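Long-range contact in Non-structural polyprotein (Sindbis virus, PDB 4GUA), which probably cleaves the viral polyprotein through its nsP2 protease part, here still joined to the macro and zinc-binding domains of nsP3: residues Lys287-Ser292 and Phe309-Asn314. Numbering follows the deposited sequence.
Sequences KFVRVS and FRQLDN
Arg290 and Arg310 form a hydrogen-bonded pair of an antiparallel beta hairpin, strands 288-294 and 305-312, at the margin of a mixed sheet. A classic beta bulge interrupts the pairing where Val289 and Arg290 both face Arg310. Arg310 N gives a nearly straight bond to Arg290 O, 2.9 Å. In return, Arg310 O accepts two weak bonds across the hairpin, from Arg290 N and Val289 N. Val289 N bonds more directly to Gln311 O (N-H...O 156°). Beyond the bulge, Lys287 O accepts from Asn314 N at 2.9 Å and weakly from Asp313 N. Asp313 OD1 also lies close to Lys287 O, but both are acceptors. That carboxylate oxygen is paired instead with Arg318 in a salt bridge. The guanidinium of Arg310 is likewise held from outside, its NH2 bonding to Gly341 O.

Phe288, Val291, Phe309 and Leu312 share one face of the hairpin, away from Arg290 and Arg310. There the Phe288 ring sits between Phe309 CB, 3.3 Å from its centroid, and Leu312 CD1, which lies nearer the rim of the opposite face. Leu256 of helix 237-257 adds to this buried apolar cluster. Val291 CG2 packs over one face of the Phe309 ring.

Lys287 and Asn314 run side by side. The lysine chain bends at its end (chi4 -57°), and its ammonium also bonds to Glu513 O. Asn314 ND2 bonds to Asp509 O and Asp511 O. Lys287 NZ donates a hydrogen bond to Asn314 OD1, in the plane of the amide carbonyl, at 2.7 Å.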
ATOM      1  N   LYS A 287       6.817  -9.643  -1.650  1.00 63.78           N
ATOM      2  CA  LYS A 287       7.866 -10.663  -1.623  1.00 60.80           C
ATOM      3  C   LYS A 287       8.500 -10.897  -0.247  1.00 61.46           C
ATOM      4  O   LYS A 287       9.317 -11.810  -0.093  1.00 64.51           O
ATOM      5  CB  LYS A 287       8.974 -10.296  -2.612  1.00 58.98           C
ATOM      6  CG  LYS A 287       8.513 -10.196  -4.046  1.00 57.72           C
ATOM      7  CD  LYS A 287       9.646  -9.816  -4.980  1.00 56.78           C
ATOM      8  CE  LYS A 287       9.148  -9.649  -6.411  1.00 57.62           C
ATOM      9  NZ  LYS A 287       8.465 -10.863  -6.925  1.00 55.23           N
ATOM     10  N   PHE A 288       8.137 -10.082   0.741  1.00 56.83           N
ATOM     11  CA  PHE A 288       8.779 -10.137   2.061  1.00 51.13           C
ATOM     12  C   PHE A 288       7.778 -10.351   3.182  1.00 51.52           C
ATOM     13  O   PHE A 288       6.608  -9.996   3.061  1.00 58.70           O
ATOM     14  CB  PHE A 288       9.567  -8.855   2.333  1.00 50.38           C
ATOM     15  CG  PHE A 288      10.748  -8.664   1.430  1.00 51.45           C
ATOM     16  CD1 PHE A 288      10.587  -8.139   0.155  1.00 50.61           C
ATOM     17  CD2 PHE A 288      12.021  -8.993   1.861  1.00 47.29           C
ATOM     18  CE1 PHE A 288      11.675  -7.960  -0.681  1.00 52.37           C
ATOM     19  CE2 PHE A 288      13.115  -8.815   1.034  1.00 51.92           C
ATOM     20  CZ  PHE A 288      12.943  -8.299  -0.240  1.00 54.22           C
ATOM     21  N   VAL A 289       8.257 -10.927   4.280  1.00 55.76           N
ATOM     22  CA  VAL A 289       7.422 -11.191   5.446  1.00 59.28           C
ATOM     23  C   VAL A 289       6.990  -9.882   6.104  1.00 60.04           C
ATOM     24  O   VAL A 289       5.819  -9.702   6.446  1.00 62.89           O
ATOM     25  CB  VAL A 289       8.180 -12.041   6.489  1.00 64.49           C
ATOM     26  CG1 VAL A 289       7.299 -12.325   7.683  1.00 64.46           C
ATOM     27  CG2 VAL A 289       8.642 -13.347   5.875  1.00 66.41           C
ATOM     28  N   ARG A 290       7.945  -8.971   6.264  1.00 54.71           N
ATOM     29  CA  ARG A 290       7.698  -7.663   6.864  1.00 55.00           C
ATOM     30  C   ARG A 290       8.290  -6.553   6.013  1.00 57.81           C
ATOM     31  O   ARG A 290       9.246  -6.766   5.264  1.00 60.71           O
ATOM     32  CB  ARG A 290       8.358  -7.550   8.234  1.00 53.48           C
ATOM     33  CG  ARG A 290       7.743  -8.333   9.363  1.00 56.81           C
ATOM     34  CD  ARG A 290       8.520  -7.993  10.620  1.00 62.95           C
ATOM     35  NE  ARG A 290       8.077  -8.715  11.803  1.00 68.38           N
ATOM     36  CZ  ARG A 290       7.177  -8.269  12.667  1.00 78.59           C
ATOM     37  NH1 ARG A 290       6.584  -7.094  12.485  1.00 82.72           N
ATOM     38  NH2 ARG A 290       6.864  -9.013  13.719  1.00 83.69           N
ATOM     39  N   VAL A 291       7.721  -5.362   6.131  1.00 52.64           N
ATOM     40  CA  VAL A 291       8.368  -4.175   5.605  1.00 56.27           C
ATOM     41  C   VAL A 291       8.050  -2.985   6.504  1.00 59.52           C
ATOM     42  O   VAL A 291       6.903  -2.784   6.909  1.00 58.27           O
ATOM     43  CB  VAL A 291       7.971  -3.893   4.133  1.00 57.02           C
ATOM     44  CG1 VAL A 291       6.470  -3.919   3.961  1.00 59.68           C
ATOM     45  CG2 VAL A 291       8.544  -2.562   3.671  1.00 56.64           C
ATOM     46  N   SER A 292       9.086  -2.206   6.805  1.00 62.39           N
ATOM     47  CA  SER A 292       8.983  -1.028   7.651  1.00 65.75           C
ATOM     48  C   SER A 292       9.803   0.079   7.005  1.00 65.11           C
ATOM     49  O   SER A 292      10.173  -0.028   5.837  1.00 64.06           O
ATOM     50  CB  SER A 292       9.498  -1.315   9.058  1.00 73.12           C
ATOM     51  OG  SER A 292       9.118  -0.279   9.955  1.00 79.25           O
ATOM     52  N   PHE A 309      12.786  -3.993   3.767  1.00 56.19           N
ATOM     53  CA  PHE A 309      12.065  -5.228   3.474  1.00 58.15           C
ATOM     54  C   PHE A 309      12.783  -6.403   4.146  1.00 60.80           C
ATOM     55  O   PHE A 309      13.955  -6.650   3.869  1.00 58.55           O
ATOM     56  CB  PHE A 309      12.017  -5.451   1.955  1.00 51.46           C
ATOM     57  CG  PHE A 309      11.406  -4.308   1.192  1.00 51.40           C
ATOM     58  CD1 PHE A 309      12.167  -3.209   0.834  1.00 55.35           C
ATOM     59  CD2 PHE A 309      10.072  -4.331   0.824  1.00 59.21           C
ATOM     60  CE1 PHE A 309      11.603  -2.146   0.129  1.00 56.17           C
ATOM     61  CE2 PHE A 309       9.503  -3.274   0.116  1.00 56.95           C
ATOM     62  CZ  PHE A 309      10.273  -2.184  -0.229  1.00 53.40           C
ATOM     63  N   ARG A 310      12.085  -7.136   5.013  1.00 60.49           N
ATOM     64  CA  ARG A 310      12.728  -8.167   5.831  1.00 64.80           C
ATOM     65  C   ARG A 310      12.298  -9.584   5.457  1.00 66.16           C
ATOM     66  O   ARG A 310      11.100  -9.864   5.345  1.00 62.55           O
ATOM     67  CB  ARG A 310      12.389  -7.952   7.305  1.00 69.04           C
ATOM     68  CG  ARG A 310      12.969  -6.706   7.928  1.00 71.90           C
ATOM     69  CD  ARG A 310      12.597  -6.629   9.404  1.00 73.56           C
ATOM     70  NE  ARG A 310      12.940  -5.335   9.977  1.00 76.09           N
ATOM     71  CZ  ARG A 310      14.178  -4.965  10.284  1.00 84.20           C
ATOM     72  NH1 ARG A 310      15.195  -5.794  10.072  1.00 96.88           N
ATOM     73  NH2 ARG A 310      14.406  -3.769  10.801  1.00 76.01           N
ATOM     74  N   GLN A 311      13.277 -10.485   5.343  1.00 62.24           N
ATOM     75  CA  GLN A 311      13.008 -11.896   5.074  1.00 56.59           C
ATOM     76  C   GLN A 311      12.322 -12.191   3.744  1.00 57.89           C
ATOM     77  O   GLN A 311      11.103 -12.391   3.697  1.00 53.64           O
ATOM     78  CB  GLN A 311      12.195 -12.512   6.205  1.00 61.57           C
ATOM     79  CG  GLN A 311      12.918 -12.578   7.523  1.00 62.21           C
ATOM     80  CD  GLN A 311      12.068 -13.237   8.585  1.00 70.10           C
ATOM     81  OE1 GLN A 311      12.368 -14.338   9.037  1.00 68.21           O
ATOM     82  NE2 GLN A 311      10.988 -12.565   8.981  1.00 76.15           N
ATOM     83  N   LEU A 312      13.102 -12.189   2.665  1.00 63.75           N
ATOM     84  CA  LEU A 312      12.561 -12.450   1.334  1.00 62.62           C
ATOM     85  C   LEU A 312      12.260 -13.926   1.148  1.00 58.62           C
ATOM     86  O   LEU A 312      13.167 -14.750   1.177  1.00 59.97           O
ATOM     87  CB  LEU A 312      13.620 -12.075   0.294  1.00 61.64           C
ATOM     88  CG  LEU A 312      13.440 -12.615  -1.129  1.00 58.11           C
ATOM     89  CD1 LEU A 312      12.393 -11.812  -1.869  1.00 60.24           C
ATOM     90  CD2 LEU A 312      14.758 -12.592  -1.877  1.00 53.03           C
ATOM     91  N   ASP A 313      10.979 -14.261   0.999  1.00 57.45           N
ATOM     92  CA  ASP A 313      10.570 -15.557   0.461  1.00 63.95           C
ATOM     93  C   ASP A 313      10.012 -15.475  -0.972  1.00 68.67           C
ATOM     94  O   ASP A 313       9.663 -16.497  -1.575  1.00 68.55           O
ATOM     95  CB  ASP A 313       9.581 -16.246   1.400  1.00 69.81           C
ATOM     96  CG  ASP A 313       8.324 -15.436   1.618  1.00 74.94           C
ATOM     97  OD1 ASP A 313       8.076 -14.493   0.837  1.00 76.31           O
ATOM     98  OD2 ASP A 313       7.582 -15.735   2.580  1.00 76.06           O
ATOM     99  N   ASN A 314       9.910 -14.258  -1.500  1.00 67.35           N
ATOM    100  CA  ASN A 314       9.325 -14.022  -2.824  1.00 67.39           C
ATOM    101  C   ASN A 314       7.978 -14.726  -3.011  1.00 67.06           C
ATOM    102  O   ASN A 314       7.745 -15.424  -3.999  1.00 65.67           O
ATOM    103  CB  ASN A 314      10.290 -14.459  -3.931  1.00 68.52           C
ATOM    104  CG  ASN A 314       9.834 -14.016  -5.310  1.00 64.41           C
ATOM    105  OD1 ASN A 314       9.221 -12.960  -5.468  1.00 63.19           O
ATOM    106  ND2 ASN A 314      10.111 -14.835  -6.312  1.00 68.55           N
TER